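PDB 3ONR: protein transport protein SECE2 from Mycobacterium tuberculosis, which binds calcium ions at the interfaces between subunits of a hollow, spherical homododecamer and may also sequester other small ligands. Local coordinates for residues G12-W18 with K53-I58; A39-D45 with R57-V62. The protein carries 2 engineered substitutions. All coordinates share one frame; numbering follows the deposited sequence.

How the contacts relate
Both contacts are built on strand 54-65, the middle strand of the antiparallel sheet: contact 1 pairs its beginning with the end of strand 4-14, contact 2 its middle, 57-62, with strand 38-48. Arg-57 and Ile-58 belong to both. The centre of contact 1 lies about 13 Å from that of the chain, where the sheet meets the start of helix 18-32, and its side-chain packing is led by an aromatic pair. The centre of contact 2 is nearer, about 7 Å from that of the chain, with a largely apolar face under the helix and a charged face opposite. Each is partly buried. Trp-18 of contact 1 joins them, its NE1 probably hydrogen-bonding to Asp-45 O of contact 2 at 2.9 Å.

Contact 1: residues G12-W18 with K53-I58; sequences GTSPTSW and KITYRI
With chi1 near -60° in Tyr-56 and -80° in Trp-18, each ring is set anti to its own carbonyl carbon, and the two side chains cross at about a right angle. The edge of Tyr-56 is directed at one face of the indole, a T-shaped (edge-to-face) stack with planes 79° apart and 5.1 Å between the tyrosine centroid and that of the six-membered ring. Tyr-56 CD2 makes the approach, 3.7 Å from Trp-18 CE2. Over the five-membered ring comes Tyr-56 CB, a CH-pi contact at 3.8 Å from its centroid. The far edge of the phenol carries CE1, 3.5 Å from Pro-15 O, while Ile-58 CB lies 4.0 Å from Trp-18 CD1.

Beneath these rings, strand 12-14 runs antiparallel to strand 54-58. Gly-12 and Ile-58 form a hydrogen-bonded pair with both bonds made; Ser-14 and Tyr-56 form another, in which the bond from Ser-14 N is weak. Here, at the end of strand 4-14 in the dodecin fold, the chain turns into helix 18-32. Ser-17 is the N-cap, its OG accepting from Gln-20 N. Two residues on is Glu-19, a calcium ligand shared between neighbouring subunits.

On the opposite face Thr-13 CB meets Thr-55 CG2 at 3.7 Å, and Thr-13 CG2 lies alongside CG and CD of Arg-57. At the turn, one water donates to Pro-15 O and to Ile-54 O (2.7 Å). Tyr-56 OH makes a weak hydrogen bond to Glu-19 O of a neighbouring subunit, whose Glu-19 OE2 accepts from Trp-18 N.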
ATOM      1  N   GLY A  12      11.367   2.234  19.568  1.00 17.78           N
ATOM      2  CA  GLY A  12      11.500   2.057  21.010  1.00 19.89           C
ATOM      3  C   GLY A  12      11.200   0.588  21.357  1.00 20.18           C
ATOM      4  O   GLY A  12      10.535  -0.143  20.571  1.00 18.65           O
ATOM      5  N   THR A  13      11.721   0.136  22.490  1.00 21.36           N
ATOM      6  CA  THR A  13      11.431  -1.290  22.851  1.00 23.48           C
ATOM      7  C   THR A  13      11.059  -1.314  24.358  1.00 23.56           C
ATOM      8  O   THR A  13      11.500  -0.453  25.113  1.00 23.87           O
ATOM      9  CB  THR A  13      12.666  -2.222  22.625  1.00 26.08           C
ATOM     10  OG1 THR A  13      13.690  -1.978  23.646  1.00 29.64           O
ATOM     11  CG2 THR A  13      13.306  -2.037  21.250  1.00 27.57           C
ATOM     12  N   SER A  14      10.395  -2.370  24.807  1.00 23.30           N
ATOM     13  CA  SER A  14       9.873  -2.411  26.204  1.00 26.77           C
ATOM     14  C   SER A  14       9.439  -3.797  26.530  1.00 26.61           C
ATOM     15  O   SER A  14       8.774  -4.415  25.725  1.00 24.90           O
ATOM     16  CB  SER A  14       8.588  -1.590  26.308  1.00 25.41           C
ATOM     17  OG  SER A  14       8.110  -1.511  27.658  1.00 28.54           O
ATOM     18  N   PRO A  15       9.703  -4.253  27.756  1.00 29.72           N
ATOM     19  CA  PRO A  15       9.155  -5.545  28.140  1.00 29.94           C
ATOM     20  C   PRO A  15       7.653  -5.401  28.489  1.00 31.54           C
ATOM     21  O   PRO A  15       6.947  -6.390  28.671  1.00 32.50           O
ATOM     22  CB  PRO A  15       9.989  -5.918  29.383  1.00 34.41           C
ATOM     23  CG  PRO A  15      10.529  -4.549  29.920  1.00 32.74           C
ATOM     24  CD  PRO A  15      10.558  -3.617  28.783  1.00 30.39           C
ATOM     25  N   THR A  16       7.174  -4.169  28.587  1.00 32.17           N
ATOM     26  CA  THR A  16       5.865  -3.908  29.156  1.00 34.29           C
ATOM     27  C   THR A  16       4.742  -3.754  28.126  1.00 31.20           C
ATOM     28  O   THR A  16       3.751  -4.515  28.126  1.00 30.57           O
ATOM     29  CB  THR A  16       5.952  -2.636  30.000  1.00 36.57           C
ATOM     30  OG1 THR A  16       7.013  -2.792  30.955  1.00 43.83           O
ATOM     31  CG2 THR A  16       4.635  -2.338  30.764  1.00 42.21           C
ATOM     32  N   SER A  17       4.879  -2.756  27.262  1.00 26.10           N
ATOM     33  CA  SER A  17       3.823  -2.347  26.364  1.00 23.68           C
ATOM     34  C   SER A  17       4.375  -1.627  25.166  1.00 21.49           C
ATOM     35  O   SER A  17       5.478  -1.042  25.231  1.00 19.66           O
ATOM     36  CB  SER A  17       2.810  -1.396  27.030  1.00 26.41           C
ATOM     37  OG  SER A  17       3.420  -0.177  27.478  1.00 22.55           O
ATOM     38  N   TRP A  18       3.594  -1.571  24.094  1.00 20.29           N
ATOM     39  CA  TRP A  18       3.996  -0.728  22.929  1.00 19.38           C
ATOM     40  C   TRP A  18       3.944   0.759  23.351  1.00 19.98           C
ATOM     41  O   TRP A  18       4.742   1.583  22.858  1.00 19.31           O
ATOM     42  CB  TRP A  18       3.074  -0.996  21.729  1.00 17.69           C
ATOM     43  CG  TRP A  18       3.491  -2.267  21.012  1.00 17.25           C
ATOM     44  CD1 TRP A  18       4.708  -2.518  20.436  1.00 18.05           C
ATOM     45  CD2 TRP A  18       2.698  -3.412  20.789  1.00 16.91           C
ATOM     46  NE1 TRP A  18       4.730  -3.775  19.867  1.00 18.16           N
ATOM     47  CE2 TRP A  18       3.506  -4.354  20.092  1.00 17.81           C
ATOM     48  CE3 TRP A  18       1.378  -3.783  21.165  1.00 18.28           C
ATOM     49  CZ2 TRP A  18       3.062  -5.626  19.757  1.00 18.65           C
ATOM     50  CZ3 TRP A  18       0.935  -5.089  20.795  1.00 21.11           C
ATOM     51  CH2 TRP A  18       1.775  -5.948  20.056  1.00 18.79           C
ATOM     52  N   LYS A  53      10.560 -14.776  26.700  1.00 44.43           N
ATOM     53  CA  LYS A  53      10.440 -13.381  27.162  1.00 42.05           C
ATOM     54  C   LYS A  53      10.243 -12.463  25.909  1.00 38.01           C
ATOM     55  O   LYS A  53      11.080 -12.451  25.029  1.00 37.45           O
ATOM     56  CB  LYS A  53      11.683 -12.958  27.973  1.00 44.54           C
ATOM     57  CG  LYS A  53      12.016 -11.426  27.962  1.00 46.48           C
ATOM     58  CD  LYS A  53      13.528 -11.140  28.254  1.00 53.68           C
ATOM     59  CE  LYS A  53      13.910  -9.647  28.162  1.00 54.72           C
ATOM     60  NZ  LYS A  53      12.802  -8.752  28.679  1.00 59.74           N
ATOM     61  N   ILE A  54       9.141 -11.709  25.920  1.00 34.16           N
ATOM     62  CA  ILE A  54       8.698 -10.785  24.887  1.00 31.94           C
ATOM     63  C   ILE A  54       9.218  -9.361  25.100  1.00 30.35           C
ATOM     64  O   ILE A  54       9.224  -8.811  26.227  1.00 29.20           O
ATOM     65  CB  ILE A  54       7.155 -10.785  24.889  1.00 30.21           C
ATOM     66  CG1 ILE A  54       6.678 -12.178  24.473  1.00 34.14           C
ATOM     67  CG2 ILE A  54       6.564  -9.782  23.915  1.00 28.44           C
ATOM     68  CD1 ILE A  54       5.185 -12.370  24.609  1.00 41.00           C
ATOM     69  N   THR A  55       9.694  -8.775  24.011  1.00 28.56           N
ATOM     70  CA  THR A  55      10.024  -7.388  24.037  1.00 27.72           C
ATOM     71  C   THR A  55       9.066  -6.817  23.012  1.00 25.42           C
ATOM     72  O   THR A  55       9.078  -7.267  21.872  1.00 25.86           O
ATOM     73  CB  THR A  55      11.505  -7.163  23.607  1.00 27.39           C
ATOM     74  OG1 THR A  55      12.350  -7.770  24.572  1.00 33.86           O
ATOM     75  CG2 THR A  55      11.822  -5.687  23.509  1.00 30.59           C
ATOM     76  N   TYR A  56       8.283  -5.820  23.400  1.00 23.37           N
ATOM     77  CA  TYR A  56       7.421  -5.095  22.421  1.00 20.81           C
ATOM     78  C   TYR A  56       8.237  -4.006  21.730  1.00 20.11           C
ATOM     79  O   TYR A  56       8.988  -3.255  22.391  1.00 21.56           O
ATOM     80  CB  TYR A  56       6.248  -4.446  23.156  1.00 19.85           C
ATOM     81  CG  TYR A  56       5.437  -5.500  23.841  1.00 22.45           C
ATOM     82  CD1 TYR A  56       5.702  -5.862  25.182  1.00 26.00           C
ATOM     83  CD2 TYR A  56       4.427  -6.171  23.130  1.00 19.16           C
ATOM     84  CE1 TYR A  56       4.969  -6.895  25.836  1.00 27.98           C
ATOM     85  CE2 TYR A  56       3.669  -7.204  23.802  1.00 23.56           C
ATOM     86  CZ  TYR A  56       3.978  -7.532  25.125  1.00 26.31           C
ATOM     87  OH  TYR A  56       3.288  -8.588  25.733  1.00 26.17           O
ATOM     88  N   ARG A  57       8.149  -3.932  20.411  1.00 19.40           N
ATOM     89  CA  ARG A  57       9.000  -2.968  19.701  1.00 19.44           C
ATOM     90  C   ARG A  57       8.112  -2.115  18.773  1.00 17.85           C
ATOM     91  O   ARG A  57       7.128  -2.608  18.199  1.00 18.35           O
ATOM     92  CB  ARG A  57      10.050  -3.678  18.837  1.00 19.23           C
ATOM     93  CG  ARG A  57      10.925  -4.709  19.642  1.00 20.72           C
ATOM     94  CD  ARG A  57      12.170  -5.160  18.855  1.00 26.05           C
ATOM     95  NE  ARG A  57      11.807  -5.892  17.640  1.00 26.54           N
ATOM     96  CZ  ARG A  57      12.644  -6.615  16.901  1.00 32.84           C
ATOM     97  NH1 ARG A  57      13.932  -6.740  17.279  1.00 29.40           N
ATOM     98  NH2 ARG A  57      12.183  -7.202  15.777  1.00 28.71           N
ATOM     99  N   ILE A  58       8.393  -0.808  18.672  1.00 17.43           N
ATOM    100  CA  ILE A  58       7.491   0.058  17.886  1.00 15.57           C
ATOM    101  C   ILE A  58       8.322   1.104  17.117  1.00 17.72           C
ATOM    102  O   ILE A  58       9.215   1.682  17.709  1.00 17.28           O
ATOM    103  CB  ILE A  58       6.401   0.703  18.755  1.00 16.33           C
ATOM    104  CG1 ILE A  58       5.416   1.530  17.917  1.00 15.73           C
ATOM    105  CG2 ILE A  58       7.042   1.648  19.835  1.00 13.90           C
ATOM    106  CD1 ILE A  58       4.114   1.818  18.740  1.00 17.31           C
TER
HETATM  107  O   HOH W   1       7.577  -8.878  28.394  1.00 24.41           O

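Contact 2: residues A39-D45 with R57-V62; sequences ARVIEQD and RIKLEV
Asp-45 and Arg-57 meet side-on in a two-pronged salt bridge. Arg-57 NE points almost straight at Asp-45 OD2 (2.8 Å, 177°), which it reaches on the syn side, while Arg-57 NH2 takes Asp-45 OD1 from above the carboxylate plane. The two planes are 32° apart. A bend in the arginine at chi3 (-64°) turns the guanidinium edge to the acid, and paired backbone bonds between the same two residues hold the strands from which the side chains rise.

Further along, Ile-42 CG2 packs against Lys-59 CE at 3.9 Å, and Ile-42 CD1 rests 3.8 Å from Glu-61 CB. The ammonium of Lys-59 reaches Glu-61 of a neighbouring subunit; Glu-61 OE1 and Arg-40 NH2 form salt bridges with Lys-59 and Glu-43, respectively, of another.

The other face is mostly apolar and lies under helix 18-32. Ile-58 CD1 touches Val-41 CG1 at 3.8 Å and Gln-44 CG at 3.7 Å, and Val-41 CG2 meets Leu-60 CD2. Ala-22 and Ala-25 of the helix pack on Ile-58 and Leu-60.

Lys-59 O accepts from Ile-42 N at 2.8 Å and, weakly, from Glu-43 N. Two residues thus oppose one, a classic beta bulge that shifts the register within the hairpin of strands 38-48 and 54-65. On either side of it, Ala-39 and Arg-40 pair with a strand of one neighbouring subunit and Asp-45 with a strand of another, so the antiparallel sheet runs on across the subunit interfaces of the dodecin dodecamer.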
ATOM      1  N   ALA A  39       4.282  12.047  16.983  1.00 22.01           N
ATOM      2  CA  ALA A  39       5.069  10.894  16.528  1.00 20.18           C
ATOM      3  C   ALA A  39       4.129   9.895  15.908  1.00 21.30           C
ATOM      4  O   ALA A  39       3.155   9.509  16.595  1.00 21.71           O
ATOM      5  CB  ALA A  39       5.773  10.196  17.663  1.00 19.81           C
ATOM      6  N   ARG A  40       4.346   9.493  14.664  1.00 20.10           N
ATOM      7  CA  ARG A  40       3.351   8.563  13.983  1.00 19.03           C
ATOM      8  C   ARG A  40       3.790   7.130  14.101  1.00 18.33           C
ATOM      9  O   ARG A  40       4.979   6.806  13.919  1.00 18.00           O
ATOM     10  CB  ARG A  40       3.224   8.933  12.483  1.00 20.59           C
ATOM     11  CG  ARG A  40       2.152   8.188  11.725  1.00 28.76           C
ATOM     12  CD  ARG A  40       2.084   8.753  10.284  1.00 40.37           C
ATOM     13  NE  ARG A  40       2.237  10.208  10.398  1.00 46.90           N
ATOM     14  CZ  ARG A  40       2.117  11.098   9.417  1.00 56.41           C
ATOM     15  NH1 ARG A  40       2.275  12.392   9.703  1.00 62.21           N
ATOM     16  NH2 ARG A  40       1.824  10.727   8.166  1.00 57.80           N
ATOM     17  N   VAL A  41       2.864   6.218  14.402  1.00 17.82           N
ATOM     18  CA  VAL A  41       3.261   4.812  14.476  1.00 16.29           C
ATOM     19  C   VAL A  41       3.324   4.182  13.053  1.00 13.97           C
ATOM     20  O   VAL A  41       2.350   4.241  12.316  1.00 18.54           O
ATOM     21  CB  VAL A  41       2.229   4.031  15.340  1.00 16.49           C
ATOM     22  CG1 VAL A  41       2.578   2.536  15.365  1.00 17.91           C
ATOM     23  CG2 VAL A  41       2.376   4.603  16.768  1.00 18.55           C
ATOM     24  N   ILE A  42       4.491   3.617  12.693  1.00 13.76           N
ATOM     25  CA  ILE A  42       4.701   3.024  11.358  1.00 15.70           C
ATOM     26  C   ILE A  42       4.558   1.499  11.439  1.00 17.98           C
ATOM     27  O   ILE A  42       3.937   0.877  10.556  1.00 17.66           O
ATOM     28  CB  ILE A  42       6.155   3.345  10.832  1.00 15.30           C
ATOM     29  CG1 ILE A  42       6.394   4.885  10.933  1.00 17.66           C
ATOM     30  CG2 ILE A  42       6.356   2.958   9.322  1.00 19.14           C
ATOM     31  CD1 ILE A  42       5.300   5.724  10.191  1.00 20.91           C
ATOM     32  N   GLU A  43       5.145   0.901  12.487  1.00 18.37           N
ATOM     33  CA  GLU A  43       5.085  -0.600  12.599  1.00 19.21           C
ATOM     34  C   GLU A  43       5.196  -1.009  14.045  1.00 19.09           C
ATOM     35  O   GLU A  43       5.741  -0.279  14.846  1.00 16.58           O
ATOM     36  CB  GLU A  43       6.256  -1.206  11.749  1.00 21.21           C
ATOM     37  CG  GLU A  43       6.182  -2.731  11.694  1.00 27.32           C
ATOM     38  CD  GLU A  43       7.195  -3.320  10.684  1.00 39.66           C
ATOM     39  OE1 GLU A  43       8.326  -3.705  11.097  1.00 40.75           O
ATOM     40  OE2 GLU A  43       6.842  -3.417   9.472  1.00 42.78           O
ATOM     41  N   GLN A  44       4.660  -2.190  14.395  1.00 17.64           N
ATOM     42  CA  GLN A  44       4.833  -2.770  15.726  1.00 18.81           C
ATOM     43  C   GLN A  44       5.192  -4.246  15.527  1.00 18.03           C
ATOM     44  O   GLN A  44       4.799  -4.939  14.552  1.00 18.42           O
ATOM     45  CB  GLN A  44       3.505  -2.705  16.520  1.00 18.35           C
ATOM     46  CG  GLN A  44       3.135  -1.283  16.900  1.00 19.14           C
ATOM     47  CD  GLN A  44       1.721  -1.179  17.365  1.00 23.70           C
ATOM     48  OE1 GLN A  44       1.458  -1.013  18.564  1.00 23.32           O
ATOM     49  NE2 GLN A  44       0.807  -1.370  16.436  1.00 23.13           N
ATOM     50  N   ASP A  45       6.023  -4.696  16.437  1.00 17.43           N
ATOM     51  CA  ASP A  45       6.347  -6.112  16.452  1.00 18.30           C
ATOM     52  C   ASP A  45       6.683  -6.543  17.869  1.00 18.66           C
ATOM     53  O   ASP A  45       6.654  -5.744  18.837  1.00 18.84           O
ATOM     54  CB  ASP A  45       7.405  -6.535  15.388  1.00 19.13           C
ATOM     55  CG  ASP A  45       8.850  -6.082  15.721  1.00 24.12           C
ATOM     56  OD1 ASP A  45       9.730  -6.153  14.808  1.00 28.76           O
ATOM     57  OD2 ASP A  45       9.084  -5.752  16.897  1.00 28.58           O
ATOM     58  N   ARG A  57       8.149  -3.932  20.411  1.00 19.40           N
ATOM     59  CA  ARG A  57       9.000  -2.968  19.701  1.00 19.44           C
ATOM     60  C   ARG A  57       8.112  -2.115  18.773  1.00 17.85           C
ATOM     61  O   ARG A  57       7.128  -2.608  18.199  1.00 18.35           O
ATOM     62  CB  ARG A  57      10.050  -3.678  18.837  1.00 19.23           C
ATOM     63  CG  ARG A  57      10.925  -4.709  19.642  1.00 20.72           C
ATOM     64  CD  ARG A  57      12.170  -5.160  18.855  1.00 26.05           C
ATOM     65  NE  ARG A  57      11.807  -5.892  17.640  1.00 26.54           N
ATOM     66  CZ  ARG A  57      12.644  -6.615  16.901  1.00 32.84           C
ATOM     67  NH1 ARG A  57      13.932  -6.740  17.279  1.00 29.40           N
ATOM     68  NH2 ARG A  57      12.183  -7.202  15.777  1.00 28.71           N
ATOM     69  N   ILE A  58       8.393  -0.808  18.672  1.00 17.43           N
ATOM     70  CA  ILE A  58       7.491   0.058  17.886  1.00 15.57           C
ATOM     71  C   ILE A  58       8.322   1.104  17.117  1.00 17.72           C
ATOM     72  O   ILE A  58       9.215   1.682  17.709  1.00 17.28           O
ATOM     73  CB  ILE A  58       6.401   0.703  18.755  1.00 16.33           C
ATOM     74  CG1 ILE A  58       5.416   1.530  17.917  1.00 15.73           C
ATOM     75  CG2 ILE A  58       7.042   1.648  19.835  1.00 13.90           C
ATOM     76  CD1 ILE A  58       4.114   1.818  18.740  1.00 17.31           C
ATOM     77  N   LYS A  59       8.061   1.209  15.805  1.00 14.98           N
ATOM     78  CA  LYS A  59       8.811   2.122  14.910  1.00 14.68           C
ATOM     79  C   LYS A  59       7.906   3.346  14.807  1.00 14.44           C
ATOM     80  O   LYS A  59       6.684   3.224  14.439  1.00 14.87           O
ATOM     81  CB  LYS A  59       9.022   1.471  13.513  1.00 15.80           C
ATOM     82  CG  LYS A  59       9.771   2.419  12.572  1.00 18.57           C
ATOM     83  CD  LYS A  59      10.461   1.646  11.472  1.00 29.76           C
ATOM     84  CE  LYS A  59       9.512   1.081  10.491  1.00 33.64           C
ATOM     85  NZ  LYS A  59      10.317   0.492   9.316  1.00 35.46           N
ATOM     86  N   LEU A  60       8.507   4.504  15.085  1.00 15.63           N
ATOM     87  CA  LEU A  60       7.854   5.803  15.089  1.00 17.14           C
ATOM     88  C   LEU A  60       8.529   6.751  14.070  1.00 16.25           C
ATOM     89  O   LEU A  60       9.717   6.703  13.899  1.00 16.40           O
ATOM     90  CB  LEU A  60       8.009   6.487  16.420  1.00 17.27           C
ATOM     91  CG  LEU A  60       7.457   5.714  17.672  1.00 18.82           C
ATOM     92  CD1 LEU A  60       7.757   6.473  18.908  1.00 22.50           C
ATOM     93  CD2 LEU A  60       5.924   5.542  17.516  1.00 19.73           C
ATOM     94  N   GLU A  61       7.738   7.608  13.468  1.00 15.67           N
ATOM     95  CA  GLU A  61       8.340   8.642  12.556  1.00 17.03           C
ATOM     96  C   GLU A  61       8.165   9.998  13.274  1.00 17.43           C
ATOM     97  O   GLU A  61       7.049  10.333  13.701  1.00 18.01           O
ATOM     98  CB  GLU A  61       7.571   8.625  11.229  1.00 20.13           C
ATOM     99  CG  GLU A  61       8.086   9.611  10.192  1.00 22.50           C
ATOM    100  CD  GLU A  61       7.210   9.727   8.929  1.00 31.82           C
ATOM    101  OE1 GLU A  61       6.990  10.851   8.463  1.00 37.63           O
ATOM    102  OE2 GLU A  61       6.765   8.724   8.351  1.00 39.46           O
ATOM    103  N   VAL A  62       9.240  10.775  13.394  1.00 15.69           N
ATOM    104  CA  VAL A  62       9.174  12.118  13.980  1.00 17.38           C
ATOM    105  C   VAL A  62       9.953  13.065  13.045  1.00 17.83           C
ATOM    106  O   VAL A  62      10.814  12.617  12.284  1.00 17.71           O
ATOM    107  CB  VAL A  62       9.846  12.172  15.433  1.00 19.30           C
ATOM    108  CG1 VAL A  62       9.016  11.273  16.379  1.00 18.51           C
ATOM    109  CG2 VAL A  62      11.299  11.662  15.360  1.00 22.20           C
TER